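Local coordinates for alcohol dehydrogenase (Escherichia coli, PDB 5VM2), which is of unknown substrate specificity but probably oxidises a CH-OH group of an alcohol with NAD or NADP as acceptor, as zinc-containing alcohol dehydrogenases do, at residues 14-19 with 319-324; 172-177 with 240-245; 196-201 with 212-217. One frame throughout, in Å; residues are numbered along the deposited sequence.

Contact 1 (14-19 with 319-324); sequences MKIISA and YDYRDV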
ATOM      1  N   MET A  14      -2.044 -19.388  10.877  1.00 58.98           N
ATOM      2  CA  MET A  14      -0.766 -19.436  10.181  1.00 57.19           C
ATOM      3  C   MET A  14       0.141 -20.476  10.824  1.00 60.81           C
ATOM      4  O   MET A  14       0.098 -20.689  12.041  1.00 62.75           O
ATOM      5  CB  MET A  14      -0.063 -18.078  10.236  1.00 53.57           C
ATOM      6  CG  MET A  14      -0.913 -16.899   9.809  1.00 51.70           C
ATOM      7  SD  MET A  14      -1.201 -16.905   8.033  1.00 49.99           S
ATOM      8  CE  MET A  14       0.471 -16.714   7.422  1.00 47.84           C
ATOM      9  N   LYS A  15       0.965 -21.126   9.999  1.00 60.33           N
ATOM     10  CA  LYS A  15       2.181 -21.750  10.509  1.00 60.67           C
ATOM     11  C   LYS A  15       3.267 -21.701   9.446  1.00 57.22           C
ATOM     12  O   LYS A  15       3.016 -21.418   8.272  1.00 55.10           O
ATOM     13  CB  LYS A  15       1.981 -23.200  10.976  1.00 64.14           C
ATOM     14  CG  LYS A  15       0.648 -23.463  11.625  1.00 65.16           C
ATOM     15  CD  LYS A  15       0.804 -24.327  12.847  1.00 66.56           C
ATOM     16  CE  LYS A  15      -0.542 -24.816  13.343  1.00 69.16           C
ATOM     17  NZ  LYS A  15      -0.965 -26.013  12.577  1.00 71.01           N
ATOM     18  N   ILE A  16       4.477 -22.023   9.889  1.00 56.88           N
ATOM     19  CA  ILE A  16       5.682 -21.968   9.075  1.00 55.19           C
ATOM     20  C   ILE A  16       6.073 -23.400   8.732  1.00 57.52           C
ATOM     21  O   ILE A  16       6.340 -24.212   9.628  1.00 59.10           O
ATOM     22  CB  ILE A  16       6.820 -21.238   9.808  1.00 55.52           C
ATOM     23  CG1 ILE A  16       6.385 -19.814  10.171  1.00 52.88           C
ATOM     24  CG2 ILE A  16       8.095 -21.238   8.975  1.00 55.49           C
ATOM     25  CD1 ILE A  16       7.359 -19.090  11.066  1.00 52.82           C
ATOM     26  N   ILE A  17       6.099 -23.714   7.440  1.00 57.51           N
ATOM     27  CA  ILE A  17       6.463 -25.044   6.976  1.00 61.13           C
ATOM     28  C   ILE A  17       7.740 -24.940   6.156  1.00 61.61           C
ATOM     29  O   ILE A  17       8.137 -23.862   5.708  1.00 54.01           O
ATOM     30  CB  ILE A  17       5.339 -25.702   6.154  1.00 61.23           C
ATOM     31  CG1 ILE A  17       4.977 -24.828   4.948  1.00 57.53           C
ATOM     32  CG2 ILE A  17       4.119 -25.952   7.027  1.00 62.06           C
ATOM     33  CD1 ILE A  17       3.806 -25.356   4.143  1.00 56.27           C
ATOM     34  N   SER A  18       8.385 -26.084   5.959  1.00 66.55           N
ATOM     35  CA  SER A  18       9.600 -26.105   5.164  1.00 67.63           C
ATOM     36  C   SER A  18       9.291 -25.784   3.703  1.00 65.17           C
ATOM     37  O   SER A  18       8.174 -25.973   3.212  1.00 63.95           O
ATOM     38  CB  SER A  18      10.295 -27.463   5.270  1.00 73.46           C
ATOM     39  OG  SER A  18      11.672 -27.349   4.950  1.00 75.13           O
ATOM     40  N   ALA A  19      10.306 -25.277   3.012  1.00 64.98           N
ATOM     41  CA  ALA A  19      10.190 -24.957   1.600  1.00 64.73           C
ATOM     42  C   ALA A  19      11.569 -25.033   0.975  1.00 66.58           C
ATOM     43  O   ALA A  19      12.584 -24.853   1.653  1.00 67.76           O
ATOM     44  CB  ALA A  19       9.586 -23.570   1.375  1.00 61.91           C
ATOM     45  N   TYR A 319       7.327  -7.352  14.397  1.00 47.11           N
ATOM     46  CA  TYR A 319       7.160  -8.727  14.840  1.00 48.41           C
ATOM     47  C   TYR A 319       8.283  -9.597  14.291  1.00 47.42           C
ATOM     48  O   TYR A 319       8.745  -9.394  13.164  1.00 45.18           O
ATOM     49  CB  TYR A 319       5.809  -9.295  14.391  1.00 48.75           C
ATOM     50  CG  TYR A 319       4.610  -8.497  14.843  1.00 51.41           C
ATOM     51  CD1 TYR A 319       4.097  -7.473  14.057  1.00 50.87           C
ATOM     52  CD2 TYR A 319       3.998  -8.756  16.063  1.00 54.89           C
ATOM     53  CE1 TYR A 319       3.004  -6.736  14.469  1.00 52.86           C
ATOM     54  CE2 TYR A 319       2.905  -8.024  16.484  1.00 56.78           C
ATOM     55  CZ  TYR A 319       2.413  -7.015  15.683  1.00 55.71           C
ATOM     56  OH  TYR A 319       1.325  -6.283  16.098  1.00 58.18           O
ATOM     57  N   ASP A 320       8.772 -10.540  15.088  1.00 49.26           N
ATOM     58  CA  ASP A 320       9.670 -11.555  14.561  1.00 50.85           C
ATOM     59  C   ASP A 320       8.897 -12.519  13.666  1.00 50.73           C
ATOM     60  O   ASP A 320       7.697 -12.747  13.847  1.00 51.43           O
ATOM     61  CB  ASP A 320      10.353 -12.317  15.698  1.00 56.58           C
ATOM     62  CG  ASP A 320      11.541 -11.565  16.275  1.00 60.32           C
ATOM     63  OD1 ASP A 320      12.158 -10.770  15.534  1.00 60.18           O
ATOM     64  OD2 ASP A 320      11.862 -11.768  17.467  1.00 63.62           O
ATOM     65  N   TYR A 321       9.606 -13.087  12.690  1.00 50.37           N
ATOM     66  CA  TYR A 321       8.975 -13.969  11.712  1.00 50.73           C
ATOM     67  C   TYR A 321       8.378 -15.212  12.373  1.00 52.62           C
ATOM     68  O   TYR A 321       7.265 -15.630  12.029  1.00 52.85           O
ATOM     69  CB  TYR A 321      10.002 -14.342  10.642  1.00 50.70           C
ATOM     70  CG  TYR A 321       9.620 -15.469   9.710  1.00 50.60           C
ATOM     71  CD1 TYR A 321       8.597 -15.323   8.781  1.00 47.42           C
ATOM     72  CD2 TYR A 321      10.314 -16.671   9.739  1.00 52.88           C
ATOM     73  CE1 TYR A 321       8.266 -16.356   7.918  1.00 49.90           C
ATOM     74  CE2 TYR A 321       9.994 -17.704   8.886  1.00 54.54           C
ATOM     75  CZ  TYR A 321       8.971 -17.546   7.977  1.00 52.81           C
ATOM     76  OH  TYR A 321       8.663 -18.587   7.134  1.00 54.08           O
ATOM     77  N   ARG A 322       9.090 -15.810  13.332  1.00 57.55           N
ATOM     78  CA  ARG A 322       8.504 -17.000  13.944  1.00 63.10           C
ATOM     79  C   ARG A 322       7.276 -16.664  14.783  1.00 62.76           C
ATOM     80  O   ARG A 322       6.427 -17.536  15.001  1.00 62.63           O
ATOM     81  CB  ARG A 322       9.546 -17.731  14.800  1.00 70.87           C
ATOM     82  CG  ARG A 322       8.984 -18.912  15.599  1.00 78.34           C
ATOM     83  CD  ARG A 322      10.053 -19.591  16.452  1.00 87.59           C
ATOM     84  NE  ARG A 322       9.539 -19.988  17.764  1.00 92.88           N
ATOM     85  CZ  ARG A 322      10.201 -20.752  18.628  1.00 99.57           C
ATOM     86  NH1 ARG A 322      11.405 -21.214  18.321  1.00103.09           N
ATOM     87  NH2 ARG A 322       9.657 -21.064  19.797  1.00102.71           N
ATOM     88  N   ASP A 323       7.061 -15.394  15.139  1.00 61.26           N
ATOM     89  CA  ASP A 323       5.849 -14.956  15.821  1.00 60.92           C
ATOM     90  C   ASP A 323       4.768 -14.487  14.854  1.00 54.62           C
ATOM     91  O   ASP A 323       3.971 -13.608  15.208  1.00 54.30           O
ATOM     92  CB  ASP A 323       6.183 -13.841  16.814  1.00 63.38           C
ATOM     93  CG  ASP A 323       7.173 -14.283  17.874  1.00 68.87           C
ATOM     94  OD1 ASP A 323       7.022 -15.404  18.405  1.00 73.12           O
ATOM     95  OD2 ASP A 323       8.107 -13.510  18.175  1.00 69.76           O
ATOM     96  N   VAL A 324       4.710 -15.061  13.649  1.00 51.86           N
ATOM     97  CA  VAL A 324       3.820 -14.485  12.640  1.00 49.20           C
ATOM     98  C   VAL A 324       2.359 -14.634  13.046  1.00 49.68           C
ATOM     99  O   VAL A 324       1.529 -13.764  12.756  1.00 48.61           O
ATOM    100  CB  VAL A 324       4.095 -15.118  11.261  1.00 51.20           C
ATOM    101  CG1 VAL A 324       3.964 -16.633  11.322  1.00 55.72           C
ATOM    102  CG2 VAL A 324       3.156 -14.543  10.207  1.00 48.34           C
TER
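Ile16, on strand 13-19, faces Arg322 across a CA-CA gap of 7.5 Å, and Met14 faces Val324 at 7.2 Å, spacings too wide for strand pairing, which leaves the contact to side chains. Ile16 and Tyr321 reach toward each other tip to tip. The delta methyl of Ile16 sits over one face of the phenol ring, displaced toward its rim: CD1 of Ile16 is 3.9 Å from the centroid of the Tyr321 ring and 21° off the ring normal, a CH-pi contact. Its other branch turns to the polar end of the ring, CG2 of Ile16 lying 3.3 Å from OH of Tyr321. The hydroxyl is hydrogen-bonded to Ser4 OG on strand 3-10, the partner of 13-19 in its hairpin, and the ring also meets His127 edge-to-face.

Beside the ring, Val324 offers CG1, placed by chi1 of 56° between its own N and carbonyl carbon, at 4.2 Å from CG1 of Ile16. The same methyl lies 4.4 Å from CB of Met14, a looser touch. CD1 of Ile16 also meets the backbone at Arg322, 3.7 Å from its CA. The contact thus seats the N-terminal two-stranded antiparallel hairpin on the turn after strand 315-320 and on the first residue of helix 324-333, an apolar junction of sequence-distant ends far from the Rossmann sheet.

Contact 2 (172-177 with 240-245); sequences IIILGA and IVFETA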
ATOM      1  N   ILE A 172      -6.990  20.024  -0.347  1.00 28.04           N
ATOM      2  CA  ILE A 172      -7.119  18.572  -0.329  1.00 28.04           C
ATOM      3  C   ILE A 172      -7.724  18.128   0.997  1.00 28.77           C
ATOM      4  O   ILE A 172      -7.367  18.642   2.065  1.00 24.52           O
ATOM      5  CB  ILE A 172      -5.751  17.905  -0.580  1.00 30.43           C
ATOM      6  CG1 ILE A 172      -5.276  18.248  -1.997  1.00 33.33           C
ATOM      7  CG2 ILE A 172      -5.825  16.392  -0.393  1.00 28.72           C
ATOM      8  CD1 ILE A 172      -4.076  17.483  -2.441  1.00 37.68           C
ATOM      9  N   ILE A 173      -8.662  17.185   0.915  1.00 29.38           N
ATOM     10  CA  ILE A 173      -9.225  16.504   2.074  1.00 27.39           C
ATOM     11  C   ILE A 173      -8.921  15.024   1.921  1.00 26.08           C
ATOM     12  O   ILE A 173      -9.239  14.426   0.888  1.00 27.68           O
ATOM     13  CB  ILE A 173     -10.737  16.728   2.203  1.00 26.76           C
ATOM     14  CG1 ILE A 173     -11.051  18.208   2.427  1.00 28.15           C
ATOM     15  CG2 ILE A 173     -11.286  15.887   3.347  1.00 27.99           C
ATOM     16  CD1 ILE A 173     -12.532  18.521   2.407  1.00 29.82           C
ATOM     17  N   ILE A 174      -8.306  14.439   2.939  1.00 24.35           N
ATOM     18  CA  ILE A 174      -8.013  13.015   2.971  1.00 25.81           C
ATOM     19  C   ILE A 174      -8.890  12.382   4.043  1.00 29.68           C
ATOM     20  O   ILE A 174      -8.768  12.707   5.232  1.00 31.36           O
ATOM     21  CB  ILE A 174      -6.525  12.759   3.237  1.00 23.86           C
ATOM     22  CG1 ILE A 174      -5.707  13.290   2.053  1.00 25.85           C
ATOM     23  CG2 ILE A 174      -6.268  11.278   3.460  1.00 23.88           C
ATOM     24  CD1 ILE A 174      -4.241  13.227   2.262  1.00 24.66           C
ATOM     25  N   LEU A 175      -9.789  11.496   3.622  1.00 28.97           N
ATOM     26  CA  LEU A 175     -10.657  10.774   4.546  1.00 30.43           C
ATOM     27  C   LEU A 175      -9.951   9.483   4.944  1.00 32.15           C
ATOM     28  O   LEU A 175      -9.841   8.549   4.141  1.00 31.82           O
ATOM     29  CB  LEU A 175     -12.016  10.497   3.909  1.00 32.49           C
ATOM     30  CG  LEU A 175     -12.799  11.728   3.437  1.00 31.97           C
ATOM     31  CD1 LEU A 175     -14.133  11.308   2.832  1.00 32.63           C
ATOM     32  CD2 LEU A 175     -13.008  12.721   4.570  1.00 30.05           C
ATOM     33  N   GLY A 176      -9.449   9.441   6.173  1.00 30.94           N
ATOM     34  CA  GLY A 176      -8.724   8.281   6.646  1.00 31.08           C
ATOM     35  C   GLY A 176      -7.272   8.600   6.927  1.00 31.61           C
ATOM     36  O   GLY A 176      -6.562   9.126   6.065  1.00 32.57           O
ATOM     37  N   ALA A 177      -6.828   8.302   8.143  1.00 30.92           N
ATOM     38  CA  ALA A 177      -5.443   8.498   8.549  1.00 31.09           C
ATOM     39  C   ALA A 177      -4.808   7.177   8.970  1.00 33.07           C
ATOM     40  O   ALA A 177      -3.915   7.150   9.824  1.00 32.72           O
ATOM     41  CB  ALA A 177      -5.345   9.534   9.667  1.00 30.90           C
ATOM     42  N   ILE A 240      -9.722  18.258  -4.308  1.00 26.33           N
ATOM     43  CA  ILE A 240      -9.562  16.810  -4.384  1.00 28.16           C
ATOM     44  C   ILE A 240      -9.938  16.231  -3.034  1.00 27.07           C
ATOM     45  O   ILE A 240      -9.479  16.724  -2.001  1.00 30.53           O
ATOM     46  CB  ILE A 240      -8.118  16.404  -4.746  1.00 28.91           C
ATOM     47  CG1 ILE A 240      -7.659  17.059  -6.055  1.00 31.19           C
ATOM     48  CG2 ILE A 240      -8.010  14.899  -4.833  1.00 27.85           C
ATOM     49  CD1 ILE A 240      -6.142  17.167  -6.182  1.00 32.75           C
ATOM     50  N   VAL A 241     -10.774  15.198  -3.036  1.00 28.39           N
ATOM     51  CA  VAL A 241     -11.069  14.432  -1.832  1.00 28.35           C
ATOM     52  C   VAL A 241     -10.564  13.019  -2.065  1.00 29.31           C
ATOM     53  O   VAL A 241     -10.966  12.363  -3.038  1.00 28.00           O
ATOM     54  CB  VAL A 241     -12.566  14.423  -1.494  1.00 26.17           C
ATOM     55  CG1 VAL A 241     -12.796  13.656  -0.192  1.00 23.73           C
ATOM     56  CG2 VAL A 241     -13.106  15.840  -1.384  1.00 27.16           C
ATOM     57  N   PHE A 242      -9.681  12.561  -1.190  1.00 28.64           N
ATOM     58  CA  PHE A 242      -9.205  11.189  -1.208  1.00 28.54           C
ATOM     59  C   PHE A 242      -9.986  10.387  -0.178  1.00 30.25           C
ATOM     60  O   PHE A 242     -10.076  10.786   0.988  1.00 30.43           O
ATOM     61  CB  PHE A 242      -7.710  11.114  -0.892  1.00 25.89           C
ATOM     62  CG  PHE A 242      -6.836  11.733  -1.933  1.00 27.28           C
ATOM     63  CD1 PHE A 242      -6.486  13.076  -1.851  1.00 28.66           C
ATOM     64  CD2 PHE A 242      -6.362  10.981  -2.992  1.00 26.90           C
ATOM     65  CE1 PHE A 242      -5.668  13.658  -2.813  1.00 28.24           C
ATOM     66  CE2 PHE A 242      -5.550  11.554  -3.959  1.00 30.20           C
ATOM     67  CZ  PHE A 242      -5.202  12.896  -3.868  1.00 28.88           C
ATOM     68  N   GLU A 243     -10.552   9.266  -0.610  1.00 31.87           N
ATOM     69  CA  GLU A 243     -11.155   8.294   0.290  1.00 33.36           C
ATOM     70  C   GLU A 243     -10.184   7.129   0.437  1.00 34.82           C
ATOM     71  O   GLU A 243      -9.869   6.451  -0.545  1.00 32.84           O
ATOM     72  CB  GLU A 243     -12.510   7.825  -0.237  1.00 38.87           C
ATOM     73  CG  GLU A 243     -13.401   7.203   0.820  1.00 47.91           C
ATOM     74  CD  GLU A 243     -12.948   5.814   1.214  1.00 56.23           C
ATOM     75  OE1 GLU A 243     -13.033   5.480   2.412  1.00 60.47           O
ATOM     76  OE2 GLU A 243     -12.502   5.057   0.325  1.00 58.95           O
ATOM     77  N   THR A 244      -9.692   6.912   1.659  1.00 35.53           N
ATOM     78  CA  THR A 244      -8.607   5.968   1.886  1.00 40.89           C
ATOM     79  C   THR A 244      -8.903   4.914   2.942  1.00 49.08           C
ATOM     80  O   THR A 244      -8.139   3.949   3.044  1.00 53.26           O
ATOM     81  CB  THR A 244      -7.320   6.707   2.290  1.00 40.44           C
ATOM     82  OG1 THR A 244      -7.457   7.207   3.626  1.00 44.05           O
ATOM     83  CG2 THR A 244      -7.037   7.869   1.350  1.00 36.21           C
ATOM     84  N   ALA A 245      -9.968   5.064   3.729  1.00 51.37           N
ATOM     85  CA  ALA A 245     -10.277   4.094   4.771  1.00 58.96           C
ATOM     86  C   ALA A 245     -11.055   2.894   4.251  1.00 64.66           C
ATOM     87  O   ALA A 245     -11.097   1.861   4.927  1.00 69.36           O
ATOM     88  CB  ALA A 245     -11.066   4.764   5.900  1.00 59.83           C
TER
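The Phe242 ring meets the adjacent strand 171-175: CG2 of Ile172 lies at its edge, in the ring plane, 3.7 Å from CE1 of Phe242. CG1 of Ile174 approaches obliquely, 4.0 Å from CD1 of Phe242, while Thr184 and Cys188 of helix 179-190 and Met265 and Val267 of strand 262-267 also touch the phenylalanine side chain. CG2 of Ile172, the branch anti to the backbone N, is the one that meets the ring.

Beneath these side chains the backbones run parallel, 4.7 Å apart at closest approach, their N-to-C directions 12° apart. Three backbone bonds join strands 172-175 and 240-243, and a fourth, from Thr244 N to Leu175 O, follows just past their ends. The shortest, from Leu175 N to Phe242 O, measures 2.7 Å and is nearly straight at 172°. On the reverse face of the sheet, CD1 of Leu175 crosses to CG1 of Val241 at 4.1 Å.

These are the first and fourth strands of a six-stranded parallel Rossmann sheet in order 3-2-1-4-5-6, adjoining at its middle. Gly176 follows the first strand and fits the opening glycine of a GxGxxG turn, consistent with a dinucleotide site. Its positive phi, 115°, is one that favours glycine.

Thr244 grips Leu175 O twice. Its N donates to Leu175 O at 3.0 Å, whereas OG1 of Thr244 comes in at 2.8 Å from Leu175 O, above the carbonyl plane. On the Val241 face, Glu243 is turned to another partner, OE1 bonding Thr250 OG1.

Contact 3 (196-201 with 212-217); sequences IAVVDV and LGATVV
A beta-alpha-beta crossover is closed here: strand 195-200 leads through helix 203-211 to strand 216-219, an outermost strand of the parallel Rossmann sheet, and Ile196 and Thr215 make the first link between the two strands. Gly213, with positive phi (113°), ends the helix in a Schellman motif, after which the chain leads into strand 216-219. Thr215 then anchors the new strand with its side chain. Chi1 of -58° sets OG1 beside its own backbone N and anti to the carbonyl carbon, where it accepts from Ile196 N at 3.0 Å along an almost straight bond of 164°. The same OG1 is hydrogen-bonded to Thr194 O, just before the first residue of the segment 196-201.

Ile196 O receives Val216 N at 3.2 Å, and a weak, bent bond from Thr215 N. Regular parallel pairing follows, Ala197 opposite Val216 and Val198 opposite Val217, with Val198 N bonded to Val216 O at 3.0 Å. Ala197 CA adds a CH...O contact to the same carbonyl oxygen at 3.3 Å.

On the face shared with Val217, helix 203-211 lies over the strands, Ala209 touching Val198, Ala214 and Val217. There CG2 of Val198, the branch anti to the carbonyl carbon, packs against the CB methyl of Ala214 at 3.7 Å.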
ATOM      1  N   ILE A 196      -4.023  20.724   3.375  1.00 28.64           N
ATOM      2  CA  ILE A 196      -4.439  19.329   3.429  1.00 28.79           C
ATOM      3  C   ILE A 196      -5.146  19.097   4.752  1.00 30.14           C
ATOM      4  O   ILE A 196      -4.522  19.197   5.812  1.00 30.41           O
ATOM      5  CB  ILE A 196      -3.250  18.360   3.300  1.00 28.38           C
ATOM      6  CG1 ILE A 196      -2.330  18.759   2.144  1.00 32.33           C
ATOM      7  CG2 ILE A 196      -3.748  16.942   3.122  1.00 26.76           C
ATOM      8  CD1 ILE A 196      -1.097  17.874   2.031  1.00 33.23           C
ATOM      9  N   ALA A 197      -6.427  18.755   4.691  1.00 30.78           N
ATOM     10  CA  ALA A 197      -7.184  18.353   5.867  1.00 31.42           C
ATOM     11  C   ALA A 197      -7.279  16.834   5.898  1.00 30.09           C
ATOM     12  O   ALA A 197      -7.491  16.198   4.863  1.00 31.10           O
ATOM     13  CB  ALA A 197      -8.584  18.972   5.863  1.00 29.14           C
ATOM     14  N   VAL A 198      -7.093  16.253   7.081  1.00 29.77           N
ATOM     15  CA  VAL A 198      -7.131  14.806   7.260  1.00 28.63           C
ATOM     16  C   VAL A 198      -8.175  14.477   8.318  1.00 28.66           C
ATOM     17  O   VAL A 198      -8.164  15.057   9.411  1.00 28.34           O
ATOM     18  CB  VAL A 198      -5.755  14.242   7.659  1.00 29.89           C
ATOM     19  CG1 VAL A 198      -5.866  12.758   7.968  1.00 30.39           C
ATOM     20  CG2 VAL A 198      -4.739  14.489   6.552  1.00 32.49           C
ATOM     21  N   VAL A 199      -9.063  13.540   7.993  1.00 29.01           N
ATOM     22  CA  VAL A 199     -10.203  13.177   8.824  1.00 30.15           C
ATOM     23  C   VAL A 199     -10.054  11.723   9.244  1.00 30.90           C
ATOM     24  O   VAL A 199      -9.834  10.849   8.397  1.00 29.92           O
ATOM     25  CB  VAL A 199     -11.532  13.378   8.071  1.00 30.36           C
ATOM     26  CG1 VAL A 199     -12.711  13.040   8.966  1.00 31.62           C
ATOM     27  CG2 VAL A 199     -11.637  14.799   7.530  1.00 31.26           C
ATOM     28  N   ASP A 200     -10.190  11.463  10.542  1.00 31.64           N
ATOM     29  CA  ASP A 200     -10.278  10.096  11.044  1.00 32.99           C
ATOM     30  C   ASP A 200     -11.066  10.124  12.350  1.00 35.20           C
ATOM     31  O   ASP A 200     -11.645  11.150  12.721  1.00 36.96           O
ATOM     32  CB  ASP A 200      -8.885   9.476  11.221  1.00 34.69           C
ATOM     33  CG  ASP A 200      -8.943   7.973  11.438  1.00 41.54           C
ATOM     34  OD1 ASP A 200      -8.396   7.223  10.603  1.00 43.66           O
ATOM     35  OD2 ASP A 200      -9.551   7.542  12.439  1.00 44.80           O
ATOM     36  N   VAL A 201     -11.077   9.001  13.066  1.00 35.33           N
ATOM     37  CA  VAL A 201     -11.817   8.880  14.315  1.00 35.23           C
ATOM     38  C   VAL A 201     -10.933   8.473  15.482  1.00 37.69           C
ATOM     39  O   VAL A 201     -11.430   8.359  16.605  1.00 39.43           O
ATOM     40  CB  VAL A 201     -12.999   7.897  14.177  1.00 41.22           C
ATOM     41  CG1 VAL A 201     -14.040   8.448  13.217  1.00 41.23           C
ATOM     42  CG2 VAL A 201     -12.507   6.518  13.732  1.00 41.24           C
ATOM     43  N   LEU A 212       3.018  14.141  10.275  1.00 36.66           N
ATOM     44  CA  LEU A 212       3.418  13.937   8.890  1.00 35.99           C
ATOM     45  C   LEU A 212       3.010  15.083   7.968  1.00 37.66           C
ATOM     46  O   LEU A 212       3.223  14.981   6.756  1.00 37.63           O
ATOM     47  CB  LEU A 212       2.846  12.615   8.376  1.00 33.34           C
ATOM     48  CG  LEU A 212       3.508  11.390   9.009  1.00 36.58           C
ATOM     49  CD1 LEU A 212       2.975  10.098   8.410  1.00 38.05           C
ATOM     50  CD2 LEU A 212       5.025  11.468   8.871  1.00 38.98           C
ATOM     51  N   GLY A 213       2.434  16.159   8.493  1.00 41.53           N
ATOM     52  CA  GLY A 213       2.278  17.380   7.730  1.00 41.93           C
ATOM     53  C   GLY A 213       0.867  17.802   7.377  1.00 41.88           C
ATOM     54  O   GLY A 213       0.708  18.710   6.552  1.00 43.28           O
ATOM     55  N   ALA A 214      -0.158  17.186   7.961  1.00 38.37           N
ATOM     56  CA  ALA A 214      -1.523  17.626   7.706  1.00 36.45           C
ATOM     57  C   ALA A 214      -1.692  19.077   8.140  1.00 35.00           C
ATOM     58  O   ALA A 214      -1.241  19.466   9.220  1.00 34.60           O
ATOM     59  CB  ALA A 214      -2.515  16.730   8.450  1.00 37.13           C
ATOM     60  N   THR A 215      -2.324  19.886   7.284  1.00 33.88           N
ATOM     61  CA  THR A 215      -2.602  21.276   7.645  1.00 36.75           C
ATOM     62  C   THR A 215      -3.609  21.356   8.786  1.00 35.80           C
ATOM     63  O   THR A 215      -3.429  22.121   9.736  1.00 36.30           O
ATOM     64  CB  THR A 215      -3.127  22.045   6.429  1.00 37.91           C
ATOM     65  OG1 THR A 215      -2.167  21.990   5.370  1.00 41.54           O
ATOM     66  CG2 THR A 215      -3.399  23.499   6.789  1.00 40.76           C
ATOM     67  N   VAL A 216      -4.703  20.607   8.679  1.00 36.96           N
ATOM     68  CA  VAL A 216      -5.741  20.556   9.701  1.00 39.30           C
ATOM     69  C   VAL A 216      -6.107  19.092   9.893  1.00 34.80           C
ATOM     70  O   VAL A 216      -6.084  18.316   8.935  1.00 32.84           O
ATOM     71  CB  VAL A 216      -6.979  21.391   9.298  1.00 43.24           C
ATOM     72  CG1 VAL A 216      -8.095  21.254  10.324  1.00 45.51           C
ATOM     73  CG2 VAL A 216      -6.608  22.858   9.113  1.00 45.98           C
ATOM     74  N   VAL A 217      -6.404  18.701  11.128  1.00 34.16           N
ATOM     75  CA  VAL A 217      -6.872  17.352  11.427  1.00 33.51           C
ATOM     76  C   VAL A 217      -8.255  17.454  12.055  1.00 34.12           C
ATOM     77  O   VAL A 217      -8.522  18.361  12.851  1.00 36.66           O
ATOM     78  CB  VAL A 217      -5.893  16.591  12.347  1.00 35.73           C
ATOM     79  CG1 VAL A 217      -4.593  16.307  11.605  1.00 34.67           C
ATOM     80  CG2 VAL A 217      -5.620  17.385  13.613  1.00 37.89           C
TER

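How the contacts relate
Contacts 2 and 3 belong to one parallel sheet, their centres 9 Å apart, and are joined through the neighbouring strands 171-175 and 195-200: Ile174 N lies 2.7 Å from Ala197 O, a probable hydrogen bond. Contact 2 lies deep in the middle of that sheet and is almost wholly buried; contact 3 is at its outer margin and partly buried. Both rest on backbone bonding, with a threonine hydroxyl donating in contact 2 and accepting from a backbone N-H in contact 3. Contact 1 lies about 35 Å away, centre to centre, from contact 2, outside this sheet; Met14, Tyr321 and Val324 are buried, Ile16 partly exposed and Arg322 exposed, in apolar and CH-pi touches without strand pairing.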